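Local coordinates for conserved uncharacterized protein (predicted phosphoesterase COG0622) (Streptococcus pneumoniae, PDB 3CK2), which is a predicted metal-dependent phosphoesterase of the calcineurin-like superfamily that holds two manganese ions and probably hydrolyses phosphodiester bonds, at residues T8-H16 / I108-V116; H38-P46 / V56-Y67. All coordinates share one frame; numbering follows the deposited sequence.

Interaction 1: T8-H16 / I108-V116; sequences TIIVMSDSH and ICLYGHLHV. With MN (manganese (II) ion), chain B.
Asp14 OD2 is gripped from three directions. The backbone amide of His113 donates to its syn lone pair (N to OD2 3.0 Å), the hydroxyl of neighbouring Ser13 comes in from above the carboxylate plane (OG to OD2 2.6 Å), and a water that also accepts from His115 N donates to it. With CG anti to the carbonyl carbon (chi1 -68°), the carboxylate reaches toward 108-116; these bonds fix its rotation, and Asp14 OD1 binds the manganese at 2.1 Å. His16 NE2 and His115 NE2 bind the same ion, their rings rim to rim with planes 44° apart and their ND1 atoms paired with Glu43 and Gln135 O respectively; two waters and Asp41 complete the site. Asp14 CB lies over one face of the His115 ring, 3.9 Å from its centroid, a CH-pi contact. Close by, Ser13 OG sits 3.4 Å from Gly112 CA. Behind the metal the contact turns apolar: Val11 CG2 and Leu110 CD2 meet tip to tip at 3.9 Å, followed by Ile9 and Ile108 through their CD1 methyls. Strands 7-12 and 108-110 belong to different sheets, so these residues pack sheet against sheet, with Phe37 of strand 35-38 adjoining both Ile9 and Leu110.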
loop_
_atom_site.group_PDB
_atom_site.type_symbol
_atom_site.label_atom_id
_atom_site.label_comp_id
_atom_site.label_asym_id
_atom_site.label_seq_id
_atom_site.Cartn_x
_atom_site.Cartn_y
_atom_site.Cartn_z
ATOM N N THR A 8 1.946 13.028 0.923
ATOM C CA THR A 8 1.207 12.227 -0.021
ATOM C C THR A 8 2.016 10.949 -0.242
ATOM O O THR A 8 3.222 11.001 -0.484
ATOM C CB THR A 8 0.997 12.947 -1.364
ATOM O OG1 THR A 8 0.270 14.148 -1.135
ATOM C CG2 THR A 8 0.250 12.036 -2.371
ATOM N N ILE A 9 1.351 9.806 -0.113
ATOM C CA ILE A 9 1.981 8.540 -0.447
ATOM C C ILE A 9 1.135 7.844 -1.507
ATOM O O ILE A 9 -0.083 8.076 -1.621
ATOM C CB ILE A 9 2.231 7.635 0.827
ATOM C CG1 ILE A 9 0.900 7.182 1.459
ATOM C CG2 ILE A 9 3.195 8.353 1.842
ATOM C CD1 ILE A 9 1.063 6.091 2.507
ATOM N N ILE A 10 1.828 7.061 -2.318
ATOM C CA ILE A 10 1.246 6.230 -3.378
ATOM C C ILE A 10 1.526 4.783 -3.008
ATOM O O ILE A 10 2.686 4.426 -2.694
ATOM C CB ILE A 10 1.816 6.574 -4.816
ATOM C CG1 ILE A 10 1.457 8.025 -5.217
ATOM C CG2 ILE A 10 1.253 5.571 -5.878
ATOM C CD1 ILE A 10 -0.130 8.301 -5.365
ATOM N N VAL A 11 0.453 3.979 -2.980
ATOM C CA VAL A 11 0.501 2.580 -2.558
ATOM C C VAL A 11 -0.106 1.710 -3.657
ATOM O O VAL A 11 -1.236 1.970 -4.085
ATOM C CB VAL A 11 -0.293 2.370 -1.234
ATOM C CG1 VAL A 11 -0.050 0.955 -0.679
ATOM C CG2 VAL A 11 0.082 3.452 -0.200
HETATM N N MSE A 12 0.626 0.681 -4.097
HETATM C CA MSE A 12 0.074 -0.342 -5.011
HETATM C C MSE A 12 0.455 -1.745 -4.542
HETATM O O MSE A 12 1.163 -1.901 -3.577
HETATM C CB MSE A 12 0.537 -0.097 -6.454
HETATM C CG MSE A 12 2.028 -0.237 -6.607
HETATM SE SE MSE A 12 2.675 0.038 -8.420
HETATM C CE MSE A 12 4.449 0.677 -7.921
ATOM N N SER A 13 -0.044 -2.766 -5.223
ATOM C CA SER A 13 0.102 -4.140 -4.781
ATOM C C SER A 13 -0.431 -5.111 -5.783
ATOM O O SER A 13 -1.368 -4.810 -6.524
ATOM C CB SER A 13 -0.657 -4.375 -3.463
ATOM O OG SER A 13 -0.268 -5.579 -2.833
ATOM N N ASP A 14 0.149 -6.322 -5.754
ATOM C CA ASP A 14 -0.426 -7.489 -6.458
ATOM C C ASP A 14 -0.560 -7.178 -7.958
ATOM O O ASP A 14 -1.623 -7.356 -8.583
ATOM C CB ASP A 14 -1.751 -7.916 -5.818
ATOM C CG ASP A 14 -1.571 -8.496 -4.419
ATOM O OD1 ASP A 14 -1.369 -9.751 -4.316
ATOM O OD2 ASP A 14 -1.679 -7.708 -3.427
ATOM N N SER A 15 0.584 -6.756 -8.507
ATOM C CA SER A 15 0.778 -6.401 -9.914
ATOM C C SER A 15 1.040 -7.624 -10.833
ATOM O O SER A 15 0.788 -7.558 -12.011
ATOM C CB SER A 15 1.904 -5.357 -10.030
ATOM O OG SER A 15 3.027 -5.686 -9.238
ATOM N N HIS A 16 1.546 -8.715 -10.272
ATOM C CA HIS A 16 1.530 -10.053 -10.881
ATOM C C HIS A 16 2.089 -10.142 -12.299
ATOM O O HIS A 16 1.409 -10.569 -13.246
ATOM C CB HIS A 16 0.121 -10.692 -10.774
ATOM C CG HIS A 16 -0.184 -11.205 -9.397
ATOM N ND1 HIS A 16 0.374 -12.362 -8.893
ATOM C CD2 HIS A 16 -0.923 -10.682 -8.403
ATOM C CE1 HIS A 16 -0.025 -12.539 -7.652
ATOM N NE2 HIS A 16 -0.809 -11.526 -7.324
ATOM N N ILE A 108 0.064 4.246 10.023
ATOM C CA ILE A 108 -0.502 3.598 8.853
ATOM C C ILE A 108 0.082 2.188 8.721
ATOM O O ILE A 108 1.271 1.976 8.926
ATOM C CB ILE A 108 -0.215 4.387 7.541
ATOM C CG1 ILE A 108 -0.760 5.832 7.638
ATOM C CG2 ILE A 108 -0.806 3.605 6.290
ATOM C CD1 ILE A 108 -0.356 6.753 6.458
ATOM N N CYS A 109 -0.785 1.240 8.408
ATOM C CA CYS A 109 -0.428 -0.153 8.179
ATOM C C CYS A 109 -0.872 -0.549 6.759
ATOM O O CYS A 109 -2.035 -0.539 6.431
ATOM C CB CYS A 109 -1.099 -1.028 9.229
ATOM S SG CYS A 109 -0.777 -2.812 9.026
ATOM N N LEU A 110 0.098 -0.848 5.916
ATOM C CA LEU A 110 -0.117 -1.122 4.511
ATOM C C LEU A 110 -0.006 -2.614 4.294
ATOM O O LEU A 110 0.928 -3.230 4.767
ATOM C CB LEU A 110 0.956 -0.418 3.672
ATOM C CG LEU A 110 0.962 1.110 3.694
ATOM C CD1 LEU A 110 2.133 1.639 2.818
ATOM C CD2 LEU A 110 -0.414 1.686 3.232
ATOM N N TYR A 111 -0.976 -3.181 3.580
ATOM C CA TYR A 111 -0.998 -4.616 3.282
ATOM C C TYR A 111 -1.532 -4.879 1.822
ATOM O O TYR A 111 -2.031 -3.968 1.150
ATOM C CB TYR A 111 -1.752 -5.401 4.408
ATOM C CG TYR A 111 -3.236 -5.208 4.457
ATOM C CD1 TYR A 111 -4.090 -6.155 3.927
ATOM C CD2 TYR A 111 -3.800 -4.093 5.052
ATOM C CE1 TYR A 111 -5.480 -5.979 3.948
ATOM C CE2 TYR A 111 -5.211 -3.898 5.058
ATOM C CZ TYR A 111 -6.031 -4.848 4.503
ATOM O OH TYR A 111 -7.411 -4.689 4.517
ATOM N N GLY A 112 -1.328 -6.111 1.336
ATOM C CA GLY A 112 -1.820 -6.558 0.056
ATOM C C GLY A 112 -2.553 -7.890 0.221
ATOM O O GLY A 112 -3.419 -8.031 1.084
ATOM N N HIS A 113 -2.239 -8.838 -0.661
ATOM C CA HIS A 113 -2.629 -10.240 -0.569
ATOM C C HIS A 113 -4.080 -10.501 -0.998
ATOM O O HIS A 113 -4.313 -11.419 -1.803
ATOM C CB HIS A 113 -2.290 -10.829 0.810
ATOM C CG HIS A 113 -2.424 -12.320 0.888
ATOM N ND1 HIS A 113 -1.796 -13.176 0.011
ATOM C CD2 HIS A 113 -3.118 -13.107 1.742
ATOM C CE1 HIS A 113 -2.111 -14.426 0.308
ATOM N NE2 HIS A 113 -2.915 -14.408 1.356
ATOM N N LEU A 114 -5.031 -9.697 -0.494
ATOM C CA LEU A 114 -6.492 -9.907 -0.735
ATOM C C LEU A 114 -7.034 -9.462 -2.109
ATOM O O LEU A 114 -8.072 -9.947 -2.553
ATOM C CB LEU A 114 -7.299 -9.256 0.373
ATOM C CG LEU A 114 -6.927 -9.710 1.813
ATOM C CD1 LEU A 114 -7.779 -8.957 2.794
ATOM C CD2 LEU A 114 -7.058 -11.243 2.067
ATOM N N HIS A 115 -6.300 -8.561 -2.786
ATOM C CA HIS A 115 -6.711 -7.998 -4.071
ATOM C C HIS A 115 -8.040 -7.224 -3.964
ATOM O O HIS A 115 -8.756 -7.086 -4.945
ATOM C CB HIS A 115 -6.843 -9.081 -5.157
ATOM C CG HIS A 115 -5.575 -9.821 -5.497
ATOM N ND1 HIS A 115 -5.349 -10.341 -6.758
ATOM C CD2 HIS A 115 -4.512 -10.200 -4.740
ATOM C CE1 HIS A 115 -4.188 -10.970 -6.768
ATOM N NE2 HIS A 115 -3.649 -10.892 -5.560
ATOM N N VAL A 116 -8.346 -6.728 -2.762
ATOM C CA VAL A 116 -9.583 -6.006 -2.475
ATOM C C VAL A 116 -9.221 -4.625 -1.895
ATOM O O VAL A 116 -8.568 -4.548 -0.852
ATOM C CB VAL A 116 -10.527 -6.808 -1.484
ATOM C CG1 VAL A 116 -11.743 -5.968 -1.084
ATOM C CG2 VAL A 116 -11.010 -8.143 -2.117
HETATM MN MN MN B . -1.596 -11.670 -5.124
HETATM O O HOH W 1 -4.195 -6.624 -2.445
HETATM O O HOH W 2 -2.408 -12.540 -3.272
HETATM O O HOH W 3 -2.015 -13.733 -5.787
#

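Interaction 2: H38-P46 / V56-Y67; sequences HNGDSELRP and VVKGNMDFYAGY. With MN (manganese (II) ion), chain B.
Two irregular loops pack side by side here, one leaving strand 35-38 and the other strand 54-56, at the edge of the six-stranded sheet. The strands finish as a parallel pair, where Val57 N donates to His38 O (3.3 Å) and the His38 and Val56 side chains lie alongside each other. Beyond it, Asp62 OD1 accepts from Glu43 N (2.9 Å), met nearly along its own C-O axis. Asp62 OD2 accepts from Asp41 N and Gly59 N, both on the same face of the carboxylate; waters reach both oxygens. This one buried side chain thus ties the 41-43 backbone to the turn at Gly59-Asp62.

Asp41 answers in the other direction: Met61 N (selenomethionine) donates to Asp41 OD1 at 2.8 Å, on the syn side but 25° out of the carboxylate plane, while Asp41 OD2 is directed at the manganese, 2.2 Å from the ion.

Farther out, two tyrosines of 56-67 carry the contact. Tyr67 OH donates to Leu44 O at 2.8 Å from above the carbonyl plane, and Pro46 CG covers one face of the Tyr67 ring, 3.8 Å from the centroid. Tyr64 receives Arg45 CG over a face; the arginine's chain bends at chi3 (68°), and the guanidinium plane stands almost perpendicular to that ring. Arg45 also forms a salt bridge with Asp47.

Asp41 OD2 also binds the second manganese, whose other ligands are Asn60, His84 and His113. With Asp41 in the sequence Gly-Asp and Asn60 in Gly-Asn, these loops carry the bridging aspartate and the asparagine ligand characteristic of the two-metal site of calcineurin-like phosphoesterases.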
loop_
_atom_site.group_PDB
_atom_site.type_symbol
_atom_site.label_atom_id
_atom_site.label_comp_id
_atom_site.label_asym_id
_atom_site.label_seq_id
_atom_site.Cartn_x
_atom_site.Cartn_y
_atom_site.Cartn_z
ATOM N N HIS A 38 4.890 -0.636 -2.669
ATOM C CA HIS A 38 4.328 -1.794 -3.363
ATOM C C HIS A 38 4.260 -2.894 -2.329
ATOM O O HIS A 38 5.249 -3.185 -1.708
ATOM C CB HIS A 38 5.187 -2.175 -4.566
ATOM C CG HIS A 38 4.575 -3.202 -5.452
ATOM N ND1 HIS A 38 4.203 -4.451 -5.002
ATOM C CD2 HIS A 38 4.313 -3.185 -6.777
ATOM C CE1 HIS A 38 3.701 -5.138 -6.010
ATOM N NE2 HIS A 38 3.737 -4.386 -7.098
ATOM N N ASN A 39 3.087 -3.480 -2.113
ATOM C CA ASN A 39 2.877 -4.393 -0.989
ATOM C C ASN A 39 3.023 -5.882 -1.354
ATOM O O ASN A 39 2.608 -6.770 -0.606
ATOM C CB ASN A 39 1.515 -4.113 -0.341
ATOM C CG ASN A 39 1.371 -2.678 0.146
ATOM O OD1 ASN A 39 2.374 -1.986 0.369
ATOM N ND2 ASN A 39 0.103 -2.223 0.333
ATOM N N GLY A 40 3.613 -6.123 -2.524
ATOM C CA GLY A 40 4.062 -7.436 -2.936
ATOM C C GLY A 40 3.226 -8.135 -3.987
ATOM O O GLY A 40 2.212 -7.631 -4.490
ATOM N N ASP A 41 3.671 -9.349 -4.284
ATOM C CA ASP A 41 3.172 -10.168 -5.391
ATOM C C ASP A 41 3.348 -9.429 -6.710
ATOM O O ASP A 41 2.428 -9.326 -7.505
ATOM C CB ASP A 41 1.725 -10.546 -5.143
ATOM C CG ASP A 41 1.565 -11.838 -4.426
ATOM O OD1 ASP A 41 2.556 -12.407 -3.966
ATOM O OD2 ASP A 41 0.388 -12.281 -4.343
ATOM N N SER A 42 4.538 -8.885 -6.925
ATOM C CA SER A 42 4.888 -8.259 -8.207
ATOM C C SER A 42 5.322 -9.286 -9.242
ATOM O O SER A 42 5.114 -9.096 -10.454
ATOM C CB SER A 42 5.993 -7.198 -8.024
ATOM O OG SER A 42 7.166 -7.733 -7.497
ATOM N N GLU A 43 5.947 -10.356 -8.747
ATOM C CA GLU A 43 6.544 -11.421 -9.564
ATOM C C GLU A 43 7.763 -10.935 -10.363
ATOM O O GLU A 43 8.186 -11.583 -11.305
ATOM C CB GLU A 43 5.513 -12.098 -10.449
ATOM C CG GLU A 43 4.322 -12.702 -9.681
ATOM C CD GLU A 43 3.342 -13.382 -10.641
ATOM O OE1 GLU A 43 3.752 -13.682 -11.778
ATOM O OE2 GLU A 43 2.157 -13.586 -10.296
ATOM N N LEU A 44 8.334 -9.808 -9.914
ATOM C CA LEU A 44 9.530 -9.201 -10.471
ATOM C C LEU A 44 10.721 -9.542 -9.584
ATOM O O LEU A 44 10.558 -9.967 -8.436
ATOM C CB LEU A 44 9.365 -7.660 -10.587
ATOM C CG LEU A 44 8.156 -7.107 -11.348
ATOM C CD1 LEU A 44 8.202 -5.561 -11.425
ATOM C CD2 LEU A 44 7.978 -7.746 -12.749
ATOM N N ARG A 45 11.907 -9.355 -10.148
ATOM C CA ARG A 45 13.164 -9.444 -9.417
ATOM C C ARG A 45 13.385 -8.261 -8.481
ATOM O O ARG A 45 13.049 -7.129 -8.840
ATOM C CB ARG A 45 14.302 -9.530 -10.396
ATOM C CG ARG A 45 14.333 -10.865 -11.064
ATOM C CD ARG A 45 15.042 -10.823 -12.377
ATOM N NE ARG A 45 16.466 -10.579 -12.219
ATOM C CZ ARG A 45 17.334 -11.470 -11.757
ATOM N NH1 ARG A 45 16.938 -12.672 -11.349
ATOM N NH2 ARG A 45 18.605 -11.135 -11.688
ATOM N N PRO A 46 13.848 -8.541 -7.239
ATOM C CA PRO A 46 14.181 -7.497 -6.242
ATOM C C PRO A 46 15.266 -6.529 -6.692
ATOM O O PRO A 46 15.274 -5.406 -6.261
ATOM C CB PRO A 46 14.665 -8.288 -5.013
ATOM C CG PRO A 46 14.166 -9.663 -5.201
ATOM C CD PRO A 46 13.966 -9.898 -6.678
ATOM N N VAL A 56 9.173 -1.767 -1.171
ATOM C CA VAL A 56 8.496 -3.031 -1.600
ATOM C C VAL A 56 8.736 -4.184 -0.623
ATOM O O VAL A 56 9.827 -4.369 -0.086
ATOM C CB VAL A 56 8.884 -3.422 -3.097
ATOM C CG1 VAL A 56 10.397 -3.547 -3.277
ATOM C CG2 VAL A 56 8.127 -4.680 -3.603
ATOM N N VAL A 57 7.681 -4.939 -0.371
ATOM C CA VAL A 57 7.750 -6.117 0.545
ATOM C C VAL A 57 7.443 -7.420 -0.232
ATOM O O VAL A 57 6.986 -7.390 -1.387
ATOM C CB VAL A 57 6.834 -5.947 1.798
ATOM C CG1 VAL A 57 7.434 -4.883 2.706
ATOM C CG2 VAL A 57 5.380 -5.631 1.367
ATOM N N LYS A 58 7.744 -8.551 0.401
ATOM C CA LYS A 58 7.565 -9.837 -0.227
ATOM C C LYS A 58 6.131 -10.374 -0.140
ATOM O O LYS A 58 5.573 -10.471 0.947
ATOM C CB LYS A 58 8.487 -10.866 0.409
ATOM C CG LYS A 58 8.562 -12.216 -0.366
ATOM C CD LYS A 58 9.041 -13.341 0.604
ATOM C CE LYS A 58 9.171 -14.726 -0.093
ATOM N NZ LYS A 58 7.915 -15.222 -0.653
ATOM N N GLY A 59 5.597 -10.780 -1.297
ATOM C CA GLY A 59 4.355 -11.525 -1.364
ATOM C C GLY A 59 4.585 -13.027 -1.415
ATOM O O GLY A 59 5.701 -13.499 -1.680
ATOM N N ASN A 60 3.535 -13.805 -1.176
ATOM C CA ASN A 60 3.683 -15.267 -1.299
ATOM C C ASN A 60 4.015 -15.766 -2.727
ATOM O O ASN A 60 4.553 -16.864 -2.879
ATOM C CB ASN A 60 2.469 -16.002 -0.744
ATOM C CG ASN A 60 1.177 -15.671 -1.475
ATOM O OD1 ASN A 60 0.819 -14.506 -1.582
ATOM N ND2 ASN A 60 0.442 -16.706 -1.922
HETATM N N MSE A 61 3.697 -14.960 -3.741
HETATM C CA MSE A 61 3.942 -15.284 -5.152
HETATM C C MSE A 61 5.226 -14.616 -5.661
HETATM O O MSE A 61 5.470 -14.591 -6.854
HETATM C CB MSE A 61 2.741 -14.869 -6.055
HETATM C CG MSE A 61 1.452 -15.624 -5.792
HETATM SE SE MSE A 61 1.668 -17.566 -5.836
HETATM C CE MSE A 61 -0.136 -18.196 -5.550
ATOM N N ASP A 62 6.034 -14.100 -4.740
ATOM C CA ASP A 62 7.376 -13.614 -4.999
ATOM C C ASP A 62 8.350 -14.686 -4.536
ATOM O O ASP A 62 8.422 -14.979 -3.336
ATOM C CB ASP A 62 7.652 -12.295 -4.234
ATOM C CG ASP A 62 6.873 -11.119 -4.791
ATOM O OD1 ASP A 62 6.706 -11.077 -6.013
ATOM O OD2 ASP A 62 6.461 -10.225 -4.020
ATOM N N PHE A 63 9.072 -15.291 -5.472
ATOM C CA PHE A 63 9.859 -16.481 -5.163
ATOM C C PHE A 63 11.348 -16.201 -5.015
ATOM O O PHE A 63 12.025 -16.931 -4.321
ATOM C CB PHE A 63 9.583 -17.591 -6.171
ATOM C CG PHE A 63 8.145 -18.047 -6.163
ATOM C CD1 PHE A 63 7.586 -18.597 -5.021
ATOM C CD2 PHE A 63 7.344 -17.907 -7.271
ATOM C CE1 PHE A 63 6.253 -19.014 -5.004
ATOM C CE2 PHE A 63 6.001 -18.336 -7.247
ATOM C CZ PHE A 63 5.469 -18.869 -6.122
ATOM N N TYR A 64 11.811 -15.108 -5.624
ATOM C CA TYR A 64 13.170 -14.650 -5.515
ATOM C C TYR A 64 13.460 -14.155 -4.105
ATOM O O TYR A 64 12.627 -13.424 -3.457
ATOM C CB TYR A 64 13.472 -13.481 -6.469
ATOM C CG TYR A 64 13.027 -13.597 -7.903
ATOM C CD1 TYR A 64 13.757 -14.317 -8.820
ATOM C CD2 TYR A 64 11.922 -12.889 -8.358
ATOM C CE1 TYR A 64 13.378 -14.393 -10.140
ATOM C CE2 TYR A 64 11.530 -12.951 -9.691
ATOM C CZ TYR A 64 12.263 -13.706 -10.573
ATOM O OH TYR A 64 11.878 -13.767 -11.900
ATOM N N ALA A 65 14.662 -14.519 -3.657
ATOM C CA ALA A 65 15.254 -13.992 -2.431
ATOM C C ALA A 65 15.490 -12.484 -2.583
ATOM O O ALA A 65 15.804 -11.980 -3.683
ATOM C CB ALA A 65 16.583 -14.734 -2.118
ATOM N N GLY A 66 15.329 -11.759 -1.479
ATOM C CA GLY A 66 15.737 -10.368 -1.404
ATOM C C GLY A 66 14.664 -9.347 -1.090
ATOM O O GLY A 66 14.968 -8.161 -0.986
ATOM N N TYR A 67 13.408 -9.771 -0.985
ATOM C CA TYR A 67 12.371 -8.868 -0.539
ATOM C C TYR A 67 12.212 -9.042 0.960
ATOM O O TYR A 67 12.198 -10.181 1.445
ATOM C CB TYR A 67 11.025 -9.134 -1.228
ATOM C CG TYR A 67 10.935 -8.751 -2.685
ATOM C CD1 TYR A 67 10.986 -7.426 -3.087
ATOM C CD2 TYR A 67 10.707 -9.735 -3.667
ATOM C CE1 TYR A 67 10.869 -7.075 -4.447
ATOM C CE2 TYR A 67 10.576 -9.411 -5.009
ATOM C CZ TYR A 67 10.656 -8.074 -5.403
ATOM O OH TYR A 67 10.508 -7.769 -6.728
HETATM MN MN MN B . -1.596 -11.670 -5.124
HETATM O O HOH W 4 7.119 -7.838 -4.847
HETATM O O HOH W 5 9.149 -13.848 -12.191
HETATM O O HOH W 6 8.923 -11.932 -7.373
HETATM O O HOH W 3 -2.015 -13.733 -5.787
HETATM O O HOH W 2 -2.408 -12.540 -3.272
#

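How the interactions relate
Interactions 1 and 2 have centres 12 Å apart and share the manganese bound by Asp14, together with two of its waters. Along the chain, both segments of interaction 2 fall between the two segments of interaction 1. Strands 7-12, 35-38 and 54-56 lie side by side and parallel in one sheet, whereas 108-110 belongs to the other; the metal-binding loops follow the C-terminal ends of all four, and Asp41 joins the two manganese ions. Side chains link the contacts directly: His16 ND1 lies 2.6 Å from Glu43 OE2, and Ser15 OG 2.6 Å from His38 NE2, both probable hydrogen bonds. Loops distant in sequence thereby assemble one dinuclear site, consistent with the predicted phosphoesterase role.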